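Local coordinates for blood group a-and b-cleaving endo-beta-galactosidase (Streptococcus pneumoniae, PDB 2YGM), which probably binds blood group A and B glycans through carbohydrate-binding modules of an enzyme that cleaves these antigens, at residues S15-G20 with S69-D74; K26-D31 with I61-D66; T43-L48 with E160-D165. All coordinates share one frame; numbering follows the deposited sequence.

How the interactions relate
All three contacts lie in the same NPCBM/NEW2 module and on its sugar-binding side. Interaction 1 is a partly buried, polar pairing at the edge of one sheet, built from backbone bonds and hydroxyls. Interaction 2 is a short antiparallel pairing in the other sheet, more enclosed, with two backbone bonds and a small apolar patch. Interaction 3 is buried and wholly aliphatic where its strands cross. Interactions 2 and 3 both reach one sheet, where strand 60-62 pairs with 161-171, while interactions 1 and 2 are joined where His-19 meets Lys-26 and Gly-20 meets Val-64. Lys-26 and Glu-160, beyond the packed residues of interactions 2 and 3, reach fucose and galactose.

Interaction 1 of 3, residues S15-G20 with S69-D74; sequences SSATHG and SVISYD
Thr-18 is held by two residues of strand 69-74, at the end of an antiparallel ladder that begins with Ser-16 and Ser-72: Ser-69 OG donates to its carbonyl O, and Val-70 N donates to its OG1. Ser-69 can be followed outward: its CB lies 3.6 Å from Thr-18 O and borders the CA of His-19, and its OG, swung roughly opposite its own backbone N (chi1 158°), reaches Thr-18 O over 2.7 Å. The donor approaches that carbonyl from a tilted position, 33° from its plane. Ser-69 OG is also bonded to Thr-63 OG1, so two partners hold this buried hydroxyl.

The OG1 of Thr-18 sits between the backbone N and the carbonyl carbon and accepts from Val-70 N at 3.0 Å, while its main-chain N donates to Val-70 O. The threonine hydroxyl thus takes the acceptor role that a carbonyl would have if the ladder went on, and the carbonyl itself is turned to Ser-69 OG.

Further along, Ser-72 N donates to Ser-16 O at 2.9 Å in an almost straight bond (176°), and Ser-15 N returns a bent one to Ser-72 O, which Ser-15 OG supplements only weakly. Ser-16 OG lies against Ser-72 CB at 3.4 Å; the hydroxyl of Ser-72 is engaged instead with Ser-147 of the neighbouring strand 145-151. On the other face Ala-17 CB rests on Ile-71 CG1, 4.3 Å apart, in the non-hydrogen-bonded pair.

Strand 16-17 is an outermost strand of its sheet within the chain, with 69-74 between it and 145-151. The contact therefore gains its hold mainly from polar groups: the hydroxyls of Thr-18 and Ser-69 continue the pairing beyond the bridge of Ala-17 with Ile-71, just before Gly-20, which touches the bound galactose.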
loop_
_atom_site.group_PDB
_atom_site.type_symbol
_atom_site.label_atom_id
_atom_site.label_comp_id
_atom_site.label_asym_id
_atom_site.label_seq_id
_atom_site.Cartn_x
_atom_site.Cartn_y
_atom_site.Cartn_z
ATOM N N SER A 15 15.428 6.272 12.883
ATOM C CA SER A 15 15.845 6.519 14.261
ATOM C C SER A 15 16.738 7.761 14.342
ATOM O O SER A 15 16.868 8.375 15.406
ATOM C CB SER A 15 16.563 5.298 14.835
ATOM O OG SER A 15 17.715 4.984 14.075
ATOM N N SER A 16 17.346 8.118 13.208
ATOM C CA SER A 16 18.165 9.329 13.074
ATOM C C SER A 16 18.355 9.697 11.601
ATOM O O SER A 16 18.301 8.829 10.726
ATOM C CB SER A 16 19.529 9.141 13.742
ATOM O OG SER A 16 20.181 7.988 13.238
ATOM N N ALA A 17 18.583 10.983 11.342
ATOM C CA ALA A 17 18.764 11.498 9.982
ATOM C C ALA A 17 19.506 12.831 9.980
ATOM O O ALA A 17 19.047 13.807 10.579
ATOM C CB ALA A 17 17.417 11.641 9.274
ATOM N N THR A 18 20.654 12.865 9.311
ATOM C CA THR A 18 21.409 14.104 9.140
ATOM C C THR A 18 21.537 14.462 7.663
ATOM O O THR A 18 21.442 13.597 6.792
ATOM C CB THR A 18 22.817 14.028 9.779
ATOM O OG1 THR A 18 23.513 12.878 9.283
ATOM C CG2 THR A 18 22.722 13.946 11.297
ATOM N N HIS A 19 21.738 15.747 7.391
ATOM C CA HIS A 19 21.945 16.239 6.035
ATOM C C HIS A 19 23.016 17.325 6.037
ATOM O O HIS A 19 23.413 17.806 7.101
ATOM C CB HIS A 19 20.633 16.766 5.439
ATOM C CG HIS A 19 19.998 17.862 6.239
ATOM N ND1 HIS A 19 20.460 19.160 6.223
ATOM C CD2 HIS A 19 18.934 17.850 7.076
ATOM C CE1 HIS A 19 19.707 19.901 7.017
ATOM N NE2 HIS A 19 18.776 19.131 7.548
ATOM N N GLY A 20 23.466 17.714 4.844
ATOM C CA GLY A 20 24.561 18.672 4.699
ATOM C C GLY A 20 24.163 20.100 4.375
ATOM O O GLY A 20 25.014 20.911 4.018
ATOM N N SER A 69 26.483 12.420 5.459
ATOM C CA SER A 69 25.063 12.471 5.799
ATOM C C SER A 69 24.614 11.048 6.061
ATOM O O SER A 69 24.923 10.144 5.282
ATOM C CB SER A 69 24.242 13.061 4.651
ATOM O OG SER A 69 22.879 12.666 4.730
ATOM N N VAL A 70 23.895 10.843 7.160
ATOM C CA VAL A 70 23.483 9.499 7.553
ATOM C C VAL A 70 21.988 9.449 7.855
ATOM O O VAL A 70 21.464 10.295 8.582
ATOM C CB VAL A 70 24.312 8.958 8.763
ATOM C CG1 VAL A 70 23.994 7.490 9.037
ATOM C CG2 VAL A 70 25.804 9.126 8.531
ATOM N N ILE A 71 21.311 8.469 7.263
ATOM C CA ILE A 71 19.929 8.146 7.602
ATOM C C ILE A 71 19.919 6.710 8.120
ATOM O O ILE A 71 20.322 5.783 7.413
ATOM C CB ILE A 71 18.965 8.287 6.384
ATOM C CG1 ILE A 71 19.002 9.704 5.798
ATOM C CG2 ILE A 71 17.539 7.942 6.775
ATOM C CD1 ILE A 71 19.789 9.825 4.507
ATOM N N SER A 72 19.477 6.532 9.362
ATOM C CA SER A 72 19.522 5.219 10.009
ATOM C C SER A 72 18.138 4.674 10.327
ATOM O O SER A 72 17.260 5.410 10.783
ATOM C CB SER A 72 20.361 5.271 11.284
ATOM O OG SER A 72 21.714 5.557 10.987
ATOM N N TYR A 73 17.959 3.377 10.090
ATOM C CA TYR A 73 16.708 2.695 10.396
ATOM C C TYR A 73 16.920 1.531 11.352
ATOM O O TYR A 73 17.841 0.733 11.182
ATOM C CB TYR A 73 16.040 2.196 9.117
ATOM C CG TYR A 73 15.523 3.299 8.228
ATOM C CD1 TYR A 73 14.230 3.797 8.389
ATOM C CD2 TYR A 73 16.322 3.846 7.224
ATOM C CE1 TYR A 73 13.744 4.811 7.573
ATOM C CE2 TYR A 73 15.844 4.862 6.404
ATOM C CZ TYR A 73 14.555 5.339 6.585
ATOM O OH TYR A 73 14.071 6.345 5.779
ATOM N N ASP A 74 16.064 1.456 12.366
ATOM C CA ASP A 74 16.041 0.323 13.277
ATOM C C ASP A 74 15.229 -0.807 12.651
ATOM O O ASP A 74 14.031 -0.651 12.392
ATOM C CB ASP A 74 15.437 0.731 14.623
ATOM C CG ASP A 74 15.542 -0.364 15.669
ATOM O OD1 ASP A 74 15.130 -1.513 15.392
ATOM O OD2 ASP A 74 16.033 -0.066 16.781
#

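Interaction 2 of 3, residues K26-D31 with I61-D66. With FUC (alpha-L-fucopyranose), chain C.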
loop_
_atom_site.group_PDB
_atom_site.type_symbol
_atom_site.label_atom_id
_atom_site.label_comp_id
_atom_site.label_asym_id
_atom_site.label_seq_id
_atom_site.Cartn_x
_atom_site.Cartn_y
_atom_site.Cartn_z
ATOM N N LYS A 26 15.316 22.858 7.937
ATOM C CA LYS A 26 15.006 21.906 6.871
ATOM C C LYS A 26 15.349 20.486 7.313
ATOM O O LYS A 26 16.274 20.283 8.104
ATOM C CB LYS A 26 15.784 22.256 5.602
ATOM C CG LYS A 26 15.471 23.628 5.033
ATOM C CD LYS A 26 16.411 23.960 3.894
ATOM C CE LYS A 26 15.988 25.231 3.191
ATOM N NZ LYS A 26 17.005 25.669 2.203
ATOM N N THR A 27 14.599 19.508 6.807
ATOM C CA THR A 27 14.824 18.106 7.171
ATOM C C THR A 27 14.861 17.177 5.954
ATOM O O THR A 27 14.500 17.578 4.844
ATOM C CB THR A 27 13.781 17.598 8.201
ATOM O OG1 THR A 27 12.474 18.036 7.821
ATOM C CG2 THR A 27 14.097 18.124 9.594
ATOM N N VAL A 28 15.315 15.944 6.188
ATOM C CA VAL A 28 15.376 14.883 5.176
ATOM C C VAL A 28 13.989 14.616 4.586
ATOM O O VAL A 28 13.032 14.367 5.318
ATOM C CB VAL A 28 15.970 13.574 5.777
ATOM C CG1 VAL A 28 15.773 12.387 4.841
ATOM C CG2 VAL A 28 17.447 13.754 6.105
ATOM N N GLN A 29 13.887 14.674 3.261
ATOM C CA GLN A 29 12.593 14.549 2.595
ATOM C C GLN A 29 12.233 13.121 2.191
ATOM O O GLN A 29 13.016 12.429 1.532
ATOM C CB GLN A 29 12.501 15.493 1.387
ATOM C CG GLN A 29 12.436 16.983 1.743
ATOM C CD GLN A 29 11.293 17.333 2.695
ATOM O OE1 GLN A 29 10.271 16.645 2.755
ATOM N NE2 GLN A 29 11.469 18.416 3.441
ATOM N N LYS A 30 11.039 12.695 2.601
ATOM C CA LYS A 30 10.447 11.441 2.142
ATOM C C LYS A 30 9.756 11.669 0.799
ATOM O O LYS A 30 8.995 12.630 0.641
ATOM C CB LYS A 30 9.434 10.910 3.162
ATOM C CG LYS A 30 10.040 10.456 4.481
ATOM C CD LYS A 30 8.964 10.072 5.490
ATOM C CE LYS A 30 9.584 9.513 6.763
ATOM N NZ LYS A 30 8.565 9.150 7.791
ATOM N N ASP A 31 10.044 10.794 -0.164
ATOM C CA ASP A 31 9.394 10.795 -1.484
ATOM C C ASP A 31 9.505 12.123 -2.244
ATOM O O ASP A 31 8.547 12.553 -2.893
ATOM C CB ASP A 31 7.921 10.362 -1.366
ATOM C CG ASP A 31 7.755 9.035 -0.645
ATOM O OD1 ASP A 31 8.595 8.132 -0.849
ATOM O OD2 ASP A 31 6.780 8.895 0.124
ATOM N N ILE A 61 14.075 8.273 -0.702
ATOM C CA ILE A 61 14.573 9.210 0.311
ATOM C C ILE A 61 15.439 10.281 -0.355
ATOM O O ILE A 61 16.287 9.967 -1.194
ATOM C CB ILE A 61 15.377 8.480 1.432
ATOM C CG1 ILE A 61 14.546 7.358 2.075
ATOM C CG2 ILE A 61 15.892 9.465 2.487
ATOM C CD1 ILE A 61 13.248 7.803 2.742
ATOM N N GLY A 62 15.218 11.541 0.016
ATOM C CA GLY A 62 15.976 12.656 -0.547
ATOM C C GLY A 62 16.771 13.422 0.493
ATOM O O GLY A 62 16.203 13.933 1.459
ATOM N N THR A 63 18.085 13.512 0.292
ATOM C CA THR A 63 18.961 14.170 1.260
ATOM C C THR A 63 20.048 15.029 0.613
ATOM O O THR A 63 20.163 15.087 -0.611
ATOM C CB THR A 63 19.590 13.151 2.259
ATOM O OG1 THR A 63 20.212 13.860 3.340
ATOM C CG2 THR A 63 20.628 12.258 1.572
ATOM N N VAL A 64 20.820 15.715 1.451
ATOM C CA VAL A 64 22.025 16.407 1.018
ATOM C C VAL A 64 23.202 15.735 1.711
ATOM O O VAL A 64 23.187 15.566 2.927
ATOM C CB VAL A 64 21.975 17.922 1.348
ATOM C CG1 VAL A 64 23.333 18.576 1.138
ATOM C CG2 VAL A 64 20.918 18.621 0.498
ATOM N N ALA A 65 24.204 15.338 0.928
ATOM C CA ALA A 65 25.391 14.659 1.452
ATOM C C ALA A 65 26.169 15.545 2.422
ATOM O O ALA A 65 26.132 16.769 2.311
ATOM C CB ALA A 65 26.286 14.206 0.310
ATOM N N ASP A 66 26.857 14.921 3.374
ATOM C CA ASP A 66 27.715 15.644 4.313
ATOM C C ASP A 66 29.034 14.884 4.496
ATOM O O ASP A 66 29.586 14.377 3.519
ATOM C CB ASP A 66 26.987 15.883 5.643
ATOM C CG ASP A 66 27.402 17.188 6.321
ATOM O OD1 ASP A 66 28.149 17.981 5.712
ATOM O OD2 ASP A 66 26.974 17.421 7.471
HETATM C C1 FUC C . 20.938 27.273 -0.350
HETATM C C2 FUC C . 20.275 26.437 0.744
HETATM C C3 FUC C . 20.199 27.235 2.044
HETATM C C4 FUC C . 19.486 28.563 1.806
HETATM C C5 FUC C . 20.204 29.320 0.686
HETATM C C6 FUC C . 19.554 30.668 0.381
HETATM O O2 FUC C . 21.020 25.265 0.961
HETATM O O3 FUC C . 19.539 26.484 3.036
HETATM O O4 FUC C . 18.136 28.331 1.456
HETATM O O5 FUC C . 20.269 28.523 -0.492
#
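With Val-28 CG1 anti to its backbone N (chi1 168°) and Ile-61 CG2 also anti to its own N (chi1 to CG1 -55°), the two methyls come to 3.8 Å. The same CG1 lies 3.7 Å from Gly-62 O, and the second methyl of Val-28, CG2, touches Thr-63 OG1 at 3.9 Å, so it is the two valine methyls that do the touching.

Beside this patch Gln-29 and Gly-62 form an antiparallel hydrogen-bonded pair. Gly-62 N donates to Gln-29 O at 2.8 Å; the return bond, Gln-29 N to Gly-62 O, measures 3.0 Å. Strand 29-30 thereby joins the margin of the sheet in which 60-62 pairs on its other side with strand 161-171, part of the beta-sandwich of this carbohydrate-binding module.

Upstream of the pairing the chain leads to the ligand. Lys-26, extended beyond CG, carries its ammonium group to the fucose and bonds both O3 (2.8 Å from NZ) and O4 (3.0 Å), neighbouring hydroxyls of one sugar ring. Asp-21 binds the same fucose, and the backbone O of Lys-26 accepts from His-19 NE2.

Interaction 3 of 3, residues T43-L48 with E160-D165. With GLA (alpha-D-galactopyranose), chain B.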
loop_
_atom_site.group_PDB
_atom_site.type_symbol
_atom_site.label_atom_id
_atom_site.label_comp_id
_atom_site.label_asym_id
_atom_site.label_seq_id
_atom_site.Cartn_x
_atom_site.Cartn_y
_atom_site.Cartn_z
ATOM N N THR A 43 7.655 18.402 -7.058
ATOM C CA THR A 43 8.577 17.650 -7.916
ATOM C C THR A 43 8.931 16.289 -7.310
ATOM O O THR A 43 9.190 16.178 -6.110
ATOM C CB THR A 43 9.878 18.439 -8.188
ATOM O OG1 THR A 43 9.586 19.838 -8.293
ATOM C CG2 THR A 43 10.543 17.957 -9.480
ATOM N N LYS A 44 8.926 15.259 -8.153
ATOM C CA LYS A 44 9.232 13.897 -7.721
ATOM C C LYS A 44 10.699 13.534 -7.955
ATOM O O LYS A 44 11.427 14.254 -8.645
ATOM C CB LYS A 44 8.307 12.895 -8.415
ATOM C CG LYS A 44 6.881 12.927 -7.901
ATOM C CD LYS A 44 6.048 11.802 -8.501
ATOM C CE LYS A 44 4.707 11.670 -7.793
ATOM N NZ LYS A 44 4.865 11.235 -6.375
ATOM N N ILE A 45 11.118 12.416 -7.364
ATOM C CA ILE A 45 12.496 11.938 -7.467
ATOM C C ILE A 45 12.808 11.453 -8.885
ATOM O O ILE A 45 12.137 10.562 -9.406
ATOM C CB ILE A 45 12.783 10.824 -6.422
ATOM C CG1 ILE A 45 12.639 11.385 -5.001
ATOM C CG2 ILE A 45 14.175 10.230 -6.629
ATOM C CD1 ILE A 45 12.596 10.340 -3.911
ATOM N N SER A 46 13.820 12.057 -9.505
ATOM C CA SER A 46 14.207 11.703 -10.869
ATOM C C SER A 46 15.706 11.437 -11.027
ATOM O O SER A 46 16.546 12.255 -10.636
ATOM C CB SER A 46 13.748 12.772 -11.866
ATOM O OG SER A 46 14.396 14.005 -11.627
ATOM N N LEU A 47 16.019 10.283 -11.609
ATOM C CA LEU A 47 17.395 9.879 -11.867
ATOM C C LEU A 47 17.612 9.518 -13.329
ATOM O O LEU A 47 16.669 9.500 -14.125
ATOM C CB LEU A 47 17.785 8.700 -10.971
ATOM C CG LEU A 47 18.156 9.021 -9.526
ATOM C CD1 LEU A 47 18.325 7.743 -8.720
ATOM C CD2 LEU A 47 19.422 9.863 -9.476
ATOM N N LEU A 48 18.862 9.229 -13.671
ATOM C CA LEU A 48 19.235 8.877 -15.029
ATOM C C LEU A 48 19.487 7.375 -15.128
ATOM O O LEU A 48 20.410 6.850 -14.501
ATOM C CB LEU A 48 20.485 9.661 -15.435
ATOM C CG LEU A 48 20.624 10.134 -16.882
ATOM C CD1 LEU A 48 19.607 11.219 -17.209
ATOM C CD2 LEU A 48 22.035 10.646 -17.119
ATOM N N GLU A 160 22.306 16.705 -3.919
ATOM C CA GLU A 160 20.945 16.227 -3.702
ATOM C C GLU A 160 20.852 14.713 -3.899
ATOM O O GLU A 160 20.215 14.241 -4.843
ATOM C CB GLU A 160 19.983 16.927 -4.668
ATOM C CG GLU A 160 20.039 18.448 -4.649
ATOM C CD GLU A 160 19.148 19.047 -3.596
ATOM O OE1 GLU A 160 17.952 18.694 -3.556
ATOM O OE2 GLU A 160 19.645 19.879 -2.809
ATOM N N VAL A 161 21.491 13.957 -3.008
ATOM C CA VAL A 161 21.498 12.502 -3.111
ATOM C C VAL A 161 20.097 11.967 -2.878
ATOM O O VAL A 161 19.421 12.356 -1.919
ATOM C CB VAL A 161 22.487 11.844 -2.118
ATOM C CG1 VAL A 161 22.296 10.327 -2.071
ATOM C CG2 VAL A 161 23.923 12.187 -2.493
ATOM N N VAL A 162 19.669 11.086 -3.776
ATOM C CA VAL A 162 18.406 10.384 -3.628
ATOM C C VAL A 162 18.611 8.875 -3.570
ATOM O O VAL A 162 19.371 8.297 -4.356
ATOM C CB VAL A 162 17.380 10.759 -4.737
ATOM C CG1 VAL A 162 16.862 12.184 -4.531
ATOM C CG2 VAL A 162 17.977 10.592 -6.136
ATOM N N PHE A 163 17.940 8.248 -2.613
ATOM C CA PHE A 163 17.857 6.803 -2.561
ATOM C C PHE A 163 16.506 6.403 -3.144
ATOM O O PHE A 163 15.561 6.101 -2.415
ATOM C CB PHE A 163 18.036 6.306 -1.126
ATOM C CG PHE A 163 19.402 6.582 -0.558
ATOM C CD1 PHE A 163 19.685 7.799 0.060
ATOM C CD2 PHE A 163 20.407 5.626 -0.641
ATOM C CE1 PHE A 163 20.945 8.059 0.587
ATOM C CE2 PHE A 163 21.671 5.876 -0.117
ATOM C CZ PHE A 163 21.940 7.097 0.498
ATOM N N ALA A 164 16.434 6.425 -4.473
ATOM C CA ALA A 164 15.188 6.211 -5.209
ATOM C C ALA A 164 14.724 4.768 -5.155
ATOM O O ALA A 164 15.514 3.842 -5.373
ATOM C CB ALA A 164 15.338 6.667 -6.656
ATOM N N ASP A 165 13.435 4.600 -4.856
ATOM C CA ASP A 165 12.767 3.296 -4.759
ATOM C C ASP A 165 13.340 2.407 -3.643
ATOM O O ASP A 165 13.234 1.181 -3.691
ATOM C CB ASP A 165 12.769 2.582 -6.122
ATOM C CG ASP A 165 11.662 1.550 -6.247
ATOM O OD1 ASP A 165 10.484 1.897 -6.007
ATOM O OD2 ASP A 165 11.973 0.390 -6.590
HETATM C C1 GLA B . 23.075 24.516 -2.947
HETATM C C2 GLA B . 21.806 23.999 -3.633
HETATM C C3 GLA B . 20.734 23.694 -2.592
HETATM C C4 GLA B . 21.259 22.682 -1.583
HETATM C C5 GLA B . 22.541 23.211 -0.938
HETATM C C6 GLA B . 23.149 22.159 -0.012
HETATM O O2 GLA B . 21.314 24.958 -4.540
HETATM O O3 GLA B . 19.582 23.197 -3.226
HETATM O O4 GLA B . 21.505 21.447 -2.222
HETATM O O5 GLA B . 23.499 23.628 -1.908
HETATM O O6 GLA B . 24.428 22.566 0.418
#
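Strands 45-48 and 161-164 run almost perpendicular, their axes 94° apart and 8.1 Å from each other at closest approach. The nearest CA atoms, those of Ile-45 and Ala-164, are 6.7 Å apart, so the strands meet through side chains rather than by pairing. On each strand two residues with one between them point to the partner: Ile-45 and Leu-47 from one strand, Val-162 and Ala-164 from the other.

Ile-45 reaches across with CG2: a chi1 of -63° sets CG1 beside the backbone N and leaves CG2 anti to it. This methyl sits 3.7 Å from Ala-164 CB and also touches Val-162 CB, the isoleucine and valine side chains sliding past each other in opposite directions. In Leu-47, CD2 meets Val-162 CG2 at 3.7 Å, tip to tip, whereas CD1 comes to 3.8 Å from Ala-164 CB and also borders that valine methyl. The small alanine methyl thus receives one branch from each of the two larger residues, and all four are buried.

Tyr-86 and Phe-57 extend the apolar surroundings around Leu-47 and Ala-164. From the opposite face of its strand Phe-163 packs on Leu-148 of strand 145-151, in the interior between the two sheets.

Just ahead of the crossing, Glu-160 bends at chi2 and presents OE2 to the bound alpha-galactose, 2.5 Å from the sugar's O4, and accepts a weak hydrogen bond from O3. Thr-35 OG1 bonds the same carboxylate oxygen and also the sugar, tying the two together; Asn-94, Thr-156 and Gly-158 also bond the sugar.

This is the orthogonal packing of a two-stranded hairpin, 45-48 with 54-57, on the outer face of a beta-sandwich sheet, and the chain leading into the covered strand carries Glu-160 of the galactose site, in a carbohydrate-binding module of the galactose-binding-domain clan.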